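Local coordinates for protein phosphoglycerol transferase GacH (Streptococcus pyogenes MGAS5005, PDB 6DGM) that probably transfers sn-glycerol-1-phosphate onto the rhamnose polysaccharide of the streptococcal cell wall, through the metal-dependent catalytic domain that this chain represents, at residues A[142-146]-A[147-151]; A[90-93]-A[94-97]; A[27-30]-A[31-34]; A[19-22]-A[23-26]. All coordinates share one frame; numbering follows the deposited sequence.

In the fold
From the N terminus, helix 11-29 comes first: contact 4 (19-22 with 23-26) lies within it, and contact 3 (27-30 with 31-34) follows directly, turning the chain off the helix end and placing a backbone oxygen on the calcium ion. After strand 40-46, contact 2 (90-93 with 94-97) runs along the buried helix 89-98. Contact 1 (142-146 with 147-151) bends the loop after strand 135-139 into helix 148-154. All four are local and follow in series, none enclosing another. Contacts 1 and 2 meet through the Arg148–Glu93 salt bridge beside the ligand pocket, whereas contacts 3 and 1 have centres about 37 Å apart.

Contact 1 of 4, residues A[142-146]-A[147-151]; sequences SANNF and NRKTV. With 1GP (sn-glycerol-1-phosphate), chain D.
In the sn-glycerol-1-phosphate pocket, the loop after strand 135-139 turns into helix 148-154, and Arg148 lays its CB and CG against a carbonyl of that loop, with Arg148 CG 3.4 Å from Asn145 O. A type I turn from Ser142 to Asn145 leads in, with an ST turn in which Ser142 OG accepts from Asn144 N. The backbone then closes from Arg148 N to Asn145 O at 3.1 Å, the donor standing above the carbonyl plane. Extended from CG to NE, Arg148 carries its guanidinium to the glycerol, where NH2 donates to ligand O3 at 2.9 Å; NH1 adds weak bonds to O3 and O2. Phe146 CB sits over one guanidinium face. A water in the guanidinium plane accepts from Arg148 NH1 and donates to the Ser142 and Asn145 carbonyls. Asn145 suits its place because its amide ND2 can donate to ligand O2, 3.0 Å away at 162°. Phe146 brings ring atom CE2 within 3.8 Å of ligand O1P. The salt bridge from Arg148 NE to Glu93 probably helps fix the guanidinium. Here a strand-to-helix loop of a sulfatase-family domain of the alkaline-phosphatase clan builds part of the sn-glycerol-1-phosphate pocket beside the manganese site.

Contact 2 of 4, residues A[90-93]-A[94-97]; sequences ANME and FQTL
Gln95 runs its extended side chain along the helix over the carbonyl of Asn91, one turn earlier, with Gln95 CG 3.2 Å from Asn91 O. Its amide NE2 donates to the same oxygen at 3.1 Å, and that oxygen lies almost in the Gln95 amide plane. The backbone Gln95 N reaches Asn91 O as well, at 3.3 Å, from the opposite face of the carbonyl plane, so two N-H groups grip one acceptor. Glutamine suits this place because its amide also serves neighbours on both ends: NE2 donates to Asp83, and OE1 accepts from Phe102 N. Met92 runs alongside, its SD 3.9 Å from Gln95 NE2. All of this belongs to helix 89-98, packed deep in the sulfatase-family domain behind the manganese site, to which Thr89 at its start contributes a ligand. Thr96 holds OG1 between its backbone N and carbonyl carbon (chi1 73°), which lets the hydroxyl donate to Glu93 O at 2.8 Å. Leu97 N shares that acceptor, approaching nearly along the C=O axis. Glu93 itself, CG anti to the backbone N and the chain extended, presents a buried carboxylate: besides OE1, the partner of Arg148, OE2 accepts from the hydroxyls of Tyr113 and Tyr152. Those partners would probably favour its charged form. Phe94 sends its ring onto Leu112 and Tyr113 of helix 112-115, an apolar choice for that helix-to-helix boundary.

Contact 3 of 4, residues A[27-30]-A[31-34]; sequences DINK and DRKN. With CA (calcium ion), chain E.
Arg32 starts with CB about 4.1 Å from both Ile28 O and Asn29 O, against the C-terminal part of helix 11-29. The next atom, CG, comes closer to the backbone, 3.4 Å from Ile28 O, and also rests on the Ile28 methyl CG2. A bend at chi2 (-72°) then swings the chain alongside Ile28, bringing NE to 3.7 Å from Ile28 CG2. NE meets a bridging water as well, donating to it at 3.0 Å while the water donates to Ile28 O. At the tip, one face of the guanidinium is met by Ile28 CG2, 3.6 Å above the plane and offset toward the rim. NH1 donates to Ser324 O. Arginine suits the place: its aliphatic part and one guanidinium face meet the isoleucine methyl while NH1 serves the loop that holds Asp323, Ser324 and Val326. A type I turn from Asn29 to Arg32 carries the chain off the helix, and Asp31 N donates to Ile28 O at 3.0 Å. This turn offers Asp31 O to the calcium ion at 2.4 Å; three waters and Asp323 OD1 also bind the metal. Asp31 thus coordinates through its main chain. Asn29 OD1 accepts from Val326 N, tying the helix to that loop.

Contact 4 of 4, residues A[19-22]-A[23-26]; sequences QKYQ and KLAE
Different choices of chi1 bring Tyr21 and Leu24 together: the tyrosine sets CG anti to its carbonyl carbon (-70°), while the leucine sets CG anti to its backbone N (-177°). The two side chains then run side by side, and Leu24 CD2 reaches the rim of the phenol ring near its plane, 3.8 Å from Tyr21 CD1 and equally close to CE1. The contact is apolar, a methyl against a ring edge, which suits a leucine one turn along from an aromatic residue. Lys20 CG lies over one face of that ring, offset toward its rim. The next pair of the turn is Gln22 and Glu26. Gln22 bends at chi2, and its CG lies 3.7 Å from Glu26 OE2, the amide and carboxylate planes turned 45° apart. Glu26 also lays its CG 3.3 Å from Gln22 O, close to the backbone bond from Glu26 N to that oxygen. The small methyl of Ala25 suits a buried side of the helix, its CB lying 3.3 Å from Tyr21 O. Backbone bonds from each residue of 23-26 to the residue four earlier keep the turns regular, Ala25 N to Tyr21 O measuring 2.9 Å. Tyr21 OH bonds to Asp357 of helix 349-365 and Gln22 OE1 to Thr377, while Tyr21, Gln22 and Leu24 all rest on helix 328-339, so helix 11-29 packs against the C-terminal helices.

Contact 1 of 4, residues A[142-146]-A[147-151]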
loop_
_atom_site.group_PDB
_atom_site.type_symbol
_atom_site.label_atom_id
_atom_site.label_comp_id
_atom_site.label_asym_id
_atom_site.label_seq_id
_atom_site.Cartn_x
_atom_site.Cartn_y
_atom_site.Cartn_z
ATOM N N SER A 142 1.516 0.933 -19.302
ATOM C CA SER A 142 0.269 1.476 -19.820
ATOM C C SER A 142 -0.661 1.896 -18.685
ATOM O O SER A 142 -0.905 1.135 -17.742
ATOM C CB SER A 142 -0.457 0.451 -20.687
ATOM O OG SER A 142 -1.753 0.939 -21.000
ATOM N N ALA A 143 -1.211 3.098 -18.805
ATOM C CA ALA A 143 -2.235 3.549 -17.867
ATOM C C ALA A 143 -3.465 2.641 -17.856
ATOM O O ALA A 143 -4.208 2.631 -16.871
ATOM C CB ALA A 143 -2.684 4.972 -18.219
ATOM N N ASN A 144 -3.699 1.863 -18.914
ATOM C CA ASN A 144 -4.880 1.010 -18.961
ATOM C C ASN A 144 -4.657 -0.373 -18.379
ATOM O O ASN A 144 -5.631 -1.123 -18.222
ATOM C CB ASN A 144 -5.395 0.942 -20.383
ATOM C CG ASN A 144 -6.022 2.241 -20.817
ATOM O OD1 ASN A 144 -6.972 2.726 -20.176
ATOM N ND2 ASN A 144 -5.482 2.843 -21.874
ATOM N N ASN A 145 -3.424 -0.724 -18.014
ATOM C CA ASN A 145 -3.232 -1.989 -17.326
ATOM C C ASN A 145 -4.058 -1.985 -16.040
ATOM O O ASN A 145 -4.086 -0.996 -15.296
ATOM C CB ASN A 145 -1.753 -2.229 -17.009
ATOM C CG ASN A 145 -0.899 -2.456 -18.270
ATOM O OD1 ASN A 145 -1.420 -2.595 -19.379
ATOM N ND2 ASN A 145 0.407 -2.537 -18.083
ATOM N N PHE A 146 -4.740 -3.098 -15.785
ATOM C CA PHE A 146 -5.533 -3.277 -14.568
ATOM C C PHE A 146 -6.561 -2.178 -14.360
ATOM O O PHE A 146 -6.956 -1.883 -13.232
ATOM C CB PHE A 146 -4.644 -3.503 -13.349
ATOM C CG PHE A 146 -3.933 -4.795 -13.412
ATOM C CD1 PHE A 146 -4.620 -5.986 -13.173
ATOM C CD2 PHE A 146 -2.607 -4.863 -13.834
ATOM C CE1 PHE A 146 -3.969 -7.215 -13.294
ATOM C CE2 PHE A 146 -1.964 -6.078 -13.953
ATOM C CZ PHE A 146 -2.640 -7.254 -13.676
ATOM N N ASN A 147 -7.040 -1.600 -15.454
ATOM C CA ASN A 147 -8.100 -0.592 -15.415
ATOM C C ASN A 147 -7.690 0.664 -14.655
ATOM O O ASN A 147 -8.543 1.414 -14.205
ATOM C CB ASN A 147 -9.383 -1.175 -14.796
ATOM C CG ASN A 147 -10.643 -0.511 -15.298
ATOM O OD1 ASN A 147 -10.700 -0.031 -16.426
ATOM N ND2 ASN A 147 -11.697 -0.522 -14.461
ATOM N N ARG A 148 -6.392 0.945 -14.507
ATOM C CA ARG A 148 -5.994 2.051 -13.641
ATOM C C ARG A 148 -6.473 3.411 -14.153
ATOM O O ARG A 148 -6.837 4.285 -13.358
ATOM C CB ARG A 148 -4.488 2.070 -13.425
ATOM C CG ARG A 148 -3.979 0.941 -12.548
ATOM C CD ARG A 148 -2.587 1.239 -12.086
ATOM N NE ARG A 148 -2.023 0.168 -11.272
ATOM C CZ ARG A 148 -1.277 -0.836 -11.728
ATOM N NH1 ARG A 148 -0.983 -0.967 -13.026
ATOM N NH2 ARG A 148 -0.844 -1.737 -10.869
ATOM N N LYS A 149 -6.466 3.624 -15.473
ATOM C CA LYS A 149 -6.832 4.935 -15.988
ATOM C C LYS A 149 -8.271 5.268 -15.617
ATOM O O LYS A 149 -8.580 6.397 -15.221
ATOM C CB LYS A 149 -6.653 4.968 -17.501
ATOM C CG LYS A 149 -6.849 6.331 -18.136
ATOM C CD LYS A 149 -6.832 6.219 -19.648
ATOM C CE LYS A 149 -7.101 7.544 -20.336
ATOM N NZ LYS A 149 -5.946 8.448 -20.222
ATOM N N THR A 150 -9.162 4.287 -15.749
ATOM C CA THR A 150 -10.555 4.476 -15.368
ATOM C C THR A 150 -10.682 4.746 -13.881
ATOM O O THR A 150 -11.441 5.629 -13.463
ATOM C CB THR A 150 -11.323 3.211 -15.740
ATOM O OG1 THR A 150 -11.271 3.052 -17.155
ATOM C CG2 THR A 150 -12.753 3.314 -15.280
ATOM N N VAL A 151 -9.931 4.007 -13.065
ATOM C CA VAL A 151 -10.005 4.178 -11.620
ATOM C C VAL A 151 -9.555 5.585 -11.230
ATOM O O VAL A 151 -10.261 6.306 -10.521
ATOM C CB VAL A 151 -9.149 3.118 -10.914
ATOM C CG1 VAL A 151 -9.030 3.407 -9.432
ATOM C CG2 VAL A 151 -9.727 1.741 -11.141
HETATM C C3 1GP D . 1.903 -3.607 -14.551
HETATM O O3 1GP D . 1.337 -3.160 -12.221
HETATM C C2 1GP D . 1.290 -4.143 -13.275
HETATM O O2 1GP D . 1.120 -2.577 -15.150
HETATM C C1 1GP D . 1.996 -5.414 -12.828
HETATM O O1P 1GP D . 1.233 -6.082 -11.818
HETATM O O2P 1GP D . 2.914 -7.626 -10.453
HETATM O O3P 1GP D . 0.359 -8.152 -10.794
HETATM O O4P 1GP D . 1.998 -8.323 -12.732
HETATM P P 1GP D . 1.664 -7.588 -11.398
HETATM O O HOH W 1 -1.846 0.752 -15.246
HETATM O O HOH W 2 -8.496 1.948 -17.808
#

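Contact 2 of 4, residues A[90-93]-A[94-97]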
loop_
_atom_site.group_PDB
_atom_site.type_symbol
_atom_site.label_atom_id
_atom_site.label_comp_id
_atom_site.label_asym_id
_atom_site.label_seq_id
_atom_site.Cartn_x
_atom_site.Cartn_y
_atom_site.Cartn_z
ATOM N N ALA A 90 -2.397 -4.599 -8.387
ATOM C CA ALA A 90 -3.540 -3.697 -8.334
ATOM C C ALA A 90 -4.497 -4.020 -7.193
ATOM O O ALA A 90 -5.224 -3.121 -6.734
ATOM C CB ALA A 90 -4.260 -3.734 -9.685
ATOM N N ASN A 91 -4.498 -5.270 -6.704
ATOM C CA ASN A 91 -5.364 -5.607 -5.577
ATOM C C ASN A 91 -4.818 -5.027 -4.285
ATOM O O ASN A 91 -5.587 -4.537 -3.453
ATOM C CB ASN A 91 -5.543 -7.114 -5.478
ATOM C CG ASN A 91 -6.355 -7.661 -6.618
ATOM O OD1 ASN A 91 -7.216 -6.966 -7.154
ATOM N ND2 ASN A 91 -6.076 -8.892 -7.015
ATOM N N MET A 92 -3.500 -5.063 -4.091
ATOM C CA MET A 92 -2.924 -4.382 -2.931
ATOM C C MET A 92 -3.129 -2.877 -3.049
ATOM O O MET A 92 -3.494 -2.201 -2.075
ATOM C CB MET A 92 -1.447 -4.743 -2.787
ATOM C CG MET A 92 -1.199 -5.940 -1.844
ATOM S SD MET A 92 -2.071 -7.458 -2.248
ATOM C CE MET A 92 -1.192 -7.978 -3.719
ATOM N N GLU A 93 -2.955 -2.348 -4.257
ATOM C CA GLU A 93 -3.148 -0.928 -4.514
ATOM C C GLU A 93 -4.548 -0.472 -4.116
ATOM O O GLU A 93 -4.707 0.517 -3.386
ATOM C CB GLU A 93 -2.914 -0.703 -6.003
ATOM C CG GLU A 93 -2.816 0.748 -6.457
ATOM C CD GLU A 93 -2.769 0.807 -7.969
ATOM O OE1 GLU A 93 -2.206 -0.131 -8.568
ATOM O OE2 GLU A 93 -3.335 1.754 -8.558
ATOM N N PHE A 94 -5.578 -1.185 -4.583
ATOM C CA PHE A 94 -6.960 -0.869 -4.226
ATOM C C PHE A 94 -7.143 -0.817 -2.715
ATOM O O PHE A 94 -7.809 0.079 -2.178
ATOM C CB PHE A 94 -7.886 -1.947 -4.814
ATOM C CG PHE A 94 -9.318 -1.869 -4.344
ATOM C CD1 PHE A 94 -9.711 -2.455 -3.140
ATOM C CD2 PHE A 94 -10.281 -1.249 -5.117
ATOM C CE1 PHE A 94 -11.041 -2.414 -2.705
ATOM C CE2 PHE A 94 -11.623 -1.207 -4.698
ATOM C CZ PHE A 94 -11.997 -1.771 -3.482
ATOM N N GLN A 95 -6.565 -1.782 -2.011
ATOM C CA GLN A 95 -6.730 -1.847 -0.564
ATOM C C GLN A 95 -6.050 -0.671 0.129
ATOM O O GLN A 95 -6.584 -0.129 1.115
ATOM C CB GLN A 95 -6.182 -3.178 -0.055
ATOM C CG GLN A 95 -6.987 -4.375 -0.525
ATOM C CD GLN A 95 -6.400 -5.654 -0.070
ATOM O OE1 GLN A 95 -6.666 -6.097 1.040
ATOM N NE2 GLN A 95 -5.562 -6.261 -0.908
ATOM N N THR A 96 -4.891 -0.229 -0.375
ATOM C CA THR A 96 -4.280 0.945 0.252
ATOM C C THR A 96 -5.175 2.171 0.101
ATOM O O THR A 96 -5.306 2.979 1.033
ATOM C CB THR A 96 -2.883 1.243 -0.309
ATOM O OG1 THR A 96 -2.963 1.785 -1.639
ATOM C CG2 THR A 96 -1.997 0.004 -0.290
ATOM N N LEU A 97 -5.796 2.337 -1.055
ATOM C CA LEU A 97 -6.550 3.558 -1.295
ATOM C C LEU A 97 -7.887 3.562 -0.563
ATOM O O LEU A 97 -8.262 4.588 0.022
ATOM C CB LEU A 97 -6.788 3.741 -2.785
ATOM C CG LEU A 97 -5.557 3.973 -3.662
ATOM C CD1 LEU A 97 -5.997 4.069 -5.097
ATOM C CD2 LEU A 97 -4.801 5.229 -3.230
#

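Contact 3 of 4, residues A[27-30]-A[31-34]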
loop_
_atom_site.group_PDB
_atom_site.type_symbol
_atom_site.label_atom_id
_atom_site.label_comp_id
_atom_site.label_asym_id
_atom_site.label_seq_id
_atom_site.Cartn_x
_atom_site.Cartn_y
_atom_site.Cartn_z
ATOM N N ASP A 27 -13.589 10.788 20.371
ATOM C CA ASP A 27 -12.663 10.426 21.438
ATOM C C ASP A 27 -11.225 10.417 20.930
ATOM O O ASP A 27 -10.321 10.963 21.574
ATOM C CB ASP A 27 -13.036 9.062 22.025
ATOM C CG ASP A 27 -14.383 9.077 22.752
ATOM O OD1 ASP A 27 -14.811 10.149 23.227
ATOM O OD2 ASP A 27 -15.009 7.998 22.851
ATOM N N ILE A 28 -10.996 9.817 19.760
ATOM C CA ILE A 28 -9.645 9.769 19.205
ATOM C C ILE A 28 -9.129 11.173 18.924
ATOM O O ILE A 28 -7.969 11.493 19.204
ATOM C CB ILE A 28 -9.614 8.907 17.928
ATOM C CG1 ILE A 28 -9.860 7.440 18.254
ATOM C CG2 ILE A 28 -8.257 9.082 17.187
ATOM C CD1 ILE A 28 -10.157 6.580 17.034
ATOM N N ASN A 29 -9.968 12.020 18.329
ATOM C CA ASN A 29 -9.502 13.327 17.875
ATOM C C ASN A 29 -9.124 14.258 19.017
ATOM O O ASN A 29 -8.385 15.217 18.783
ATOM C CB ASN A 29 -10.520 13.941 16.916
ATOM C CG ASN A 29 -10.573 13.194 15.593
ATOM O OD1 ASN A 29 -9.716 12.364 15.326
ATOM N ND2 ASN A 29 -11.572 13.484 14.768
ATOM N N LYS A 30 -9.579 13.991 20.245
ATOM C CA LYS A 30 -9.104 14.762 21.386
ATOM C C LYS A 30 -7.592 14.686 21.543
ATOM O O LYS A 30 -6.997 15.603 22.125
ATOM C CB LYS A 30 -9.784 14.279 22.667
ATOM C CG LYS A 30 -11.277 14.549 22.701
ATOM C CD LYS A 30 -11.897 14.031 23.995
ATOM C CE LYS A 30 -13.364 14.409 24.099
ATOM N NZ LYS A 30 -13.902 14.181 25.478
ATOM N N ASP A 31 -6.959 13.624 21.027
ATOM C CA ASP A 31 -5.516 13.439 21.143
ATOM C C ASP A 31 -4.817 13.401 19.788
ATOM O O ASP A 31 -3.697 12.897 19.691
ATOM C CB ASP A 31 -5.193 12.171 21.934
ATOM C CG ASP A 31 -5.627 12.264 23.385
ATOM O OD1 ASP A 31 -5.239 13.236 24.071
ATOM O OD2 ASP A 31 -6.362 11.366 23.836
ATOM N N ARG A 32 -5.455 13.905 18.739
ATOM C CA ARG A 32 -4.835 14.019 17.423
ATOM C C ARG A 32 -4.714 15.505 17.114
ATOM O O ARG A 32 -5.730 16.201 17.030
ATOM C CB ARG A 32 -5.697 13.343 16.361
ATOM C CG ARG A 32 -5.881 11.822 16.515
ATOM C CD ARG A 32 -4.621 11.090 16.191
ATOM N NE ARG A 32 -4.722 9.637 16.362
ATOM C CZ ARG A 32 -4.972 8.767 15.391
ATOM N NH1 ARG A 32 -5.172 9.173 14.133
ATOM N NH2 ARG A 32 -5.007 7.464 15.671
ATOM N N LYS A 33 -3.480 15.989 16.945
ATOM C CA LYS A 33 -3.263 17.425 16.791
ATOM C C LYS A 33 -3.350 17.912 15.347
ATOM O O LYS A 33 -3.628 19.095 15.117
ATOM C CB LYS A 33 -1.869 17.822 17.293
ATOM C CG LYS A 33 -1.600 17.580 18.764
ATOM C CD LYS A 33 -0.184 18.047 19.103
ATOM C CE LYS A 33 0.206 17.757 20.544
ATOM N NZ LYS A 33 1.646 18.098 20.785
ATOM N N ASN A 34 -3.103 17.045 14.374
ATOM C CA ASN A 34 -2.833 17.463 13.005
ATOM C C ASN A 34 -4.010 17.159 12.088
ATOM O O ASN A 34 -4.943 16.434 12.445
ATOM C CB ASN A 34 -1.559 16.783 12.489
ATOM C CG ASN A 34 -0.330 17.174 13.291
ATOM O OD1 ASN A 34 -0.245 18.287 13.799
ATOM N ND2 ASN A 34 0.622 16.255 13.414
HETATM CA CA CA E . -1.401 12.208 19.753
HETATM O O HOH W 3 -5.436 9.496 19.321
HETATM O O HOH W 4 -3.143 10.164 19.624
HETATM O O HOH W 5 -1.070 11.909 22.446
HETATM O O HOH W 6 -1.311 14.616 20.268
#

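Contact 4 of 4, residues A[19-22]-A[23-26]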
loop_
_atom_site.group_PDB
_atom_site.type_symbol
_atom_site.label_atom_id
_atom_site.label_comp_id
_atom_site.label_asym_id
_atom_site.label_seq_id
_atom_site.Cartn_x
_atom_site.Cartn_y
_atom_site.Cartn_z
ATOM N N GLN A 19 -23.221 5.634 14.494
ATOM C CA GLN A 19 -23.223 6.371 15.757
ATOM C C GLN A 19 -22.047 5.942 16.630
ATOM O O GLN A 19 -21.401 6.774 17.272
ATOM C CB GLN A 19 -24.559 6.196 16.488
ATOM C CG GLN A 19 -24.720 7.166 17.655
ATOM C CD GLN A 19 -26.150 7.287 18.146
ATOM O OE1 GLN A 19 -27.065 6.660 17.607
ATOM N NE2 GLN A 19 -26.350 8.099 19.177
ATOM N N LYS A 20 -21.742 4.646 16.644
ATOM C CA LYS A 20 -20.629 4.140 17.443
ATOM C C LYS A 20 -19.301 4.766 17.020
ATOM O O LYS A 20 -18.509 5.204 17.863
ATOM C CB LYS A 20 -20.561 2.617 17.299
ATOM C CG LYS A 20 -19.435 1.969 18.069
ATOM C CD LYS A 20 -19.442 0.464 17.885
ATOM C CE LYS A 20 -18.264 -0.176 18.591
ATOM N NZ LYS A 20 -18.289 -1.658 18.451
ATOM N N TYR A 21 -19.035 4.827 15.719
ATOM C CA TYR A 21 -17.744 5.359 15.264
ATOM C C TYR A 21 -17.732 6.876 15.196
ATOM O O TYR A 21 -16.647 7.473 15.209
ATOM C CB TYR A 21 -17.296 4.635 13.991
ATOM C CG TYR A 21 -16.929 3.223 14.357
ATOM C CD1 TYR A 21 -15.750 2.955 15.029
ATOM C CD2 TYR A 21 -17.807 2.171 14.125
ATOM C CE1 TYR A 21 -15.427 1.674 15.422
ATOM C CE2 TYR A 21 -17.495 0.885 14.522
ATOM C CZ TYR A 21 -16.299 0.646 15.167
ATOM O OH TYR A 21 -15.968 -0.626 15.569
ATOM N N GLN A 22 -18.899 7.521 15.194
ATOM C CA GLN A 22 -18.927 8.965 15.371
ATOM C C GLN A 22 -18.357 9.331 16.737
ATOM O O GLN A 22 -17.525 10.239 16.861
ATOM C CB GLN A 22 -20.349 9.493 15.214
ATOM C CG GLN A 22 -20.429 11.014 15.095
ATOM C CD GLN A 22 -19.819 11.526 13.795
ATOM O OE1 GLN A 22 -20.228 11.117 12.702
ATOM N NE2 GLN A 22 -18.826 12.411 13.909
ATOM N N LYS A 23 -18.789 8.617 17.781
ATOM C CA LYS A 23 -18.292 8.920 19.115
ATOM C C LYS A 23 -16.820 8.539 19.251
ATOM O O LYS A 23 -16.043 9.266 19.884
ATOM C CB LYS A 23 -19.123 8.210 20.177
ATOM C CG LYS A 23 -18.739 8.650 21.574
ATOM C CD LYS A 23 -19.753 8.228 22.617
ATOM C CE LYS A 23 -19.373 8.779 23.987
ATOM N NZ LYS A 23 -20.376 8.418 25.036
ATOM N N LEU A 24 -16.418 7.404 18.667
ATOM C CA LEU A 24 -15.021 7.001 18.787
ATOM C C LEU A 24 -14.109 7.996 18.074
ATOM O O LEU A 24 -13.042 8.342 18.587
ATOM C CB LEU A 24 -14.815 5.586 18.252
ATOM C CG LEU A 24 -13.384 5.068 18.413
ATOM C CD1 LEU A 24 -13.026 4.918 19.873
ATOM C CD2 LEU A 24 -13.202 3.750 17.696
ATOM N N ALA A 25 -14.533 8.498 16.915
ATOM C CA ALA A 25 -13.751 9.520 16.228
ATOM C C ALA A 25 -13.568 10.759 17.100
ATOM O O ALA A 25 -12.473 11.336 17.159
ATOM C CB ALA A 25 -14.430 9.886 14.910
ATOM N N GLU A 26 -14.634 11.192 17.778
ATOM C CA GLU A 26 -14.515 12.315 18.700
ATOM C C GLU A 26 -13.529 11.999 19.817
ATOM O O GLU A 26 -12.698 12.838 20.173
ATOM C CB GLU A 26 -15.899 12.663 19.247
ATOM C CG GLU A 26 -16.835 13.193 18.164
ATOM C CD GLU A 26 -18.293 13.227 18.591
ATOM O OE1 GLU A 26 -18.566 13.146 19.808
ATOM O OE2 GLU A 26 -19.162 13.333 17.700
#